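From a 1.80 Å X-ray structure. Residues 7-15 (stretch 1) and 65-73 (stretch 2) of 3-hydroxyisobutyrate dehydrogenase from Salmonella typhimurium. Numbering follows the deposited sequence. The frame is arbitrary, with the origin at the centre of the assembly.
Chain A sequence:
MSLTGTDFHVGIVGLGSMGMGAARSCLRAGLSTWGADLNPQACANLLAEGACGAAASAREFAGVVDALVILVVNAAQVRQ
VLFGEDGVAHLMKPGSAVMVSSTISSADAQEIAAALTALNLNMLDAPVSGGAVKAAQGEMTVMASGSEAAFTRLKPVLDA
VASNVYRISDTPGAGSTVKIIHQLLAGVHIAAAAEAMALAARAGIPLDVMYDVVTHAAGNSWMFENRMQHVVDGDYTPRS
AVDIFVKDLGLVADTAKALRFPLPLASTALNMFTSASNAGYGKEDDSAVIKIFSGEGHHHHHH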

# COMPACT_ATOMS: atom_id res chain seq x y z
N ASP A 7 8.66 -32.19 27.01
CA ASP A 7 8.34 -31.49 25.74
C ASP A 7 8.00 -30.03 26.08
O ASP A 7 7.87 -29.66 27.26
CB ASP A 7 7.16 -32.18 25.03
CG ASP A 7 7.38 -32.30 23.55
OD1 ASP A 7 8.55 -32.18 23.11
OD2 ASP A 7 6.39 -32.54 22.83
N PHE A 8 7.87 -29.20 25.05
CA PHE A 8 7.55 -27.79 25.22
C PHE A 8 6.05 -27.58 25.09
O PHE A 8 5.46 -27.92 24.07
CB PHE A 8 8.26 -26.95 24.16
CG PHE A 8 8.16 -25.47 24.39
CD1 PHE A 8 9.14 -24.80 25.12
CD2 PHE A 8 7.09 -24.74 23.89
CE1 PHE A 8 9.05 -23.42 25.35
CE2 PHE A 8 6.99 -23.36 24.11
CZ PHE A 8 7.97 -22.70 24.84
N HIS A 9 5.44 -27.05 26.14
CA HIS A 9 4.01 -26.80 26.13
C HIS A 9 3.72 -25.32 25.94
O HIS A 9 4.25 -24.48 26.66
CB HIS A 9 3.37 -27.27 27.44
CG HIS A 9 3.29 -28.76 27.57
ND1 HIS A 9 2.11 -29.45 27.45
CD2 HIS A 9 4.25 -29.69 27.76
CE1 HIS A 9 2.34 -30.75 27.56
NE2 HIS A 9 3.64 -30.92 27.74
N VAL A 10 2.89 -25.02 24.96
CA VAL A 10 2.52 -23.64 24.66
C VAL A 10 1.01 -23.51 24.62
O VAL A 10 0.33 -24.36 24.04
CB VAL A 10 3.11 -23.18 23.31
CG1 VAL A 10 2.63 -24.11 22.19
CG2 VAL A 10 2.69 -21.74 23.02
N GLY A 11 0.49 -22.47 25.26
CA GLY A 11 -0.94 -22.25 25.26
C GLY A 11 -1.27 -21.00 24.46
O GLY A 11 -0.66 -19.95 24.67
N ILE A 12 -2.23 -21.11 23.55
CA ILE A 12 -2.65 -19.98 22.72
C ILE A 12 -4.01 -19.50 23.21
O ILE A 12 -4.99 -20.25 23.14
CB ILE A 12 -2.79 -20.36 21.23
CG1 ILE A 12 -1.51 -21.03 20.73
CG2 ILE A 12 -3.11 -19.12 20.40
CD1 ILE A 12 -0.28 -20.16 20.84
N VAL A 13 -4.07 -18.27 23.70
CA VAL A 13 -5.32 -17.70 24.20
C VAL A 13 -5.83 -16.69 23.17
O VAL A 13 -5.18 -15.68 22.90
CB VAL A 13 -5.11 -16.99 25.55
CG1 VAL A 13 -6.45 -16.52 26.10
CG2 VAL A 13 -4.43 -17.93 26.53
N GLY A 14 -7.00 -16.97 22.61
CA GLY A 14 -7.56 -16.11 21.59
C GLY A 14 -7.38 -16.85 20.28
O GLY A 14 -6.31 -16.79 19.67
N LEU A 15 -8.42 -17.56 19.86
CA LEU A 15 -8.35 -18.34 18.64
C LEU A 15 -9.06 -17.71 17.45
O LEU A 15 -9.86 -18.37 16.76
CB LEU A 15 -8.88 -19.75 18.90
CG LEU A 15 -8.09 -20.51 19.96
CD1 LEU A 15 -8.76 -21.84 20.26
CD2 LEU A 15 -6.65 -20.72 19.48
N VAL A 65 2.03 -24.89 31.09
CA VAL A 65 2.64 -24.36 29.88
C VAL A 65 3.98 -23.66 30.14
O VAL A 65 4.19 -23.05 31.18
CB VAL A 65 1.71 -23.35 29.16
CG1 VAL A 65 0.46 -24.06 28.66
CG2 VAL A 65 1.35 -22.20 30.09
N ASP A 66 4.87 -23.78 29.16
CA ASP A 66 6.18 -23.16 29.21
C ASP A 66 6.02 -21.74 28.68
O ASP A 66 6.81 -20.84 28.99
CB ASP A 66 7.15 -23.94 28.34
CG ASP A 66 7.39 -25.34 28.85
OD1 ASP A 66 8.02 -25.47 29.92
OD2 ASP A 66 6.95 -26.31 28.20
N ALA A 67 4.99 -21.54 27.86
CA ALA A 67 4.72 -20.24 27.28
C ALA A 67 3.24 -20.06 27.01
O ALA A 67 2.55 -21.01 26.63
CB ALA A 67 5.51 -20.07 25.98
N LEU A 68 2.76 -18.85 27.20
CA LEU A 68 1.36 -18.53 26.95
C LEU A 68 1.36 -17.37 25.96
O LEU A 68 1.99 -16.34 26.21
CB LEU A 68 0.66 -18.11 28.23
CG LEU A 68 -0.86 -17.94 28.12
CD1 LEU A 68 -1.51 -19.32 28.11
CD2 LEU A 68 -1.39 -17.12 29.29
N VAL A 69 0.67 -17.54 24.84
CA VAL A 69 0.57 -16.48 23.83
C VAL A 69 -0.84 -15.91 23.90
O VAL A 69 -1.82 -16.65 23.86
CB VAL A 69 0.81 -17.02 22.40
CG1 VAL A 69 0.80 -15.87 21.39
CG2 VAL A 69 2.13 -17.77 22.34
N ILE A 70 -0.94 -14.58 24.01
CA ILE A 70 -2.24 -13.93 24.10
C ILE A 70 -2.51 -13.07 22.87
O ILE A 70 -1.91 -12.01 22.69
CB ILE A 70 -2.32 -13.06 25.37
CG1 ILE A 70 -1.99 -13.91 26.60
CG2 ILE A 70 -3.71 -12.45 25.49
CD1 ILE A 70 -1.96 -13.13 27.90
N LEU A 71 -3.41 -13.55 22.02
CA LEU A 71 -3.79 -12.85 20.80
C LEU A 71 -5.22 -12.37 20.93
O LEU A 71 -6.17 -13.04 20.51
CB LEU A 71 -3.65 -13.80 19.60
CG LEU A 71 -2.22 -14.23 19.24
CD1 LEU A 71 -2.23 -15.63 18.67
CD2 LEU A 71 -1.62 -13.25 18.25
N VAL A 72 -5.39 -11.20 21.54
CA VAL A 72 -6.70 -10.62 21.74
C VAL A 72 -6.77 -9.18 21.22
O VAL A 72 -5.75 -8.58 20.89
CB VAL A 72 -7.11 -10.66 23.23
CG1 VAL A 72 -7.22 -12.11 23.68
CG2 VAL A 72 -6.09 -9.92 24.08
N VAL A 73 -7.98 -8.64 21.18
CA VAL A 73 -8.22 -7.30 20.66
C VAL A 73 -7.61 -6.13 21.43
O VAL A 73 -7.01 -5.24 20.83
CB VAL A 73 -9.74 -7.05 20.50
CG1 VAL A 73 -10.00 -5.63 20.03
CG2 VAL A 73 -10.33 -8.04 19.51
O HOH W 1 7.29 -28.26 29.94

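Strands 9-13 and 67-70 run parallel, their N-to-C directions 18° apart, and the two stretches bury 652 Å² between them. Val13 (80 Å²), Asp66 (72 Å²) and Val69 (60 Å²) are covered most.

Val13 is held first by its backbone: its N donates to Val69 O (2.8 Å, 176° at the hydrogen), and its O accepts from Leu71 N (2.9 Å, 159°). Its side chain, chi1 t, lies on the same sheet face as those of Leu68 and Ile70, and its CG2 packs 3.6 Å from Leu68 CD1. Gly11 belongs to that face too, and there an ideal CB would sit only 3.2 Å from Leu68 CD1 and 3.4 Å from Val65 CG1; the absent side chain leaves room for both.

Val69 bonds through both its polar backbone atoms, since its N also donates to Gly11 O (2.8 Å, 171°). On the other face its CB meets Ile12 CD1 at 3.7 Å and its CG2 meets Val10 CG2 at 4.1 Å, so branched aliphatic residues fill a buried layer that offers no polar partner across the strands. Gly11 N to Ala67 O (2.9 Å, 165°) continues the ladder.

Asp66 secures the N-terminal end differently. Its CA-to-CB bond points toward stretch 1, and with chi1 m its OD2 accepts from His9 N at 2.7 Å and 174°, nearly linear. In return, Asp66 N donates to His9 O (2.7 Å, 152°). A water lies 2.6 Å from Asp66 OD2 and 3.1 Å from Asp7 O, within hydrogen-bonding reach of both stretches. The aspartate methylene is used as well: CB lies 3.8 Å from the Phe8 ring centroid, 21° off the normal, a CH-pi contact over one face. A short acidic side chain thus serves a backbone amide and an aromatic ring together.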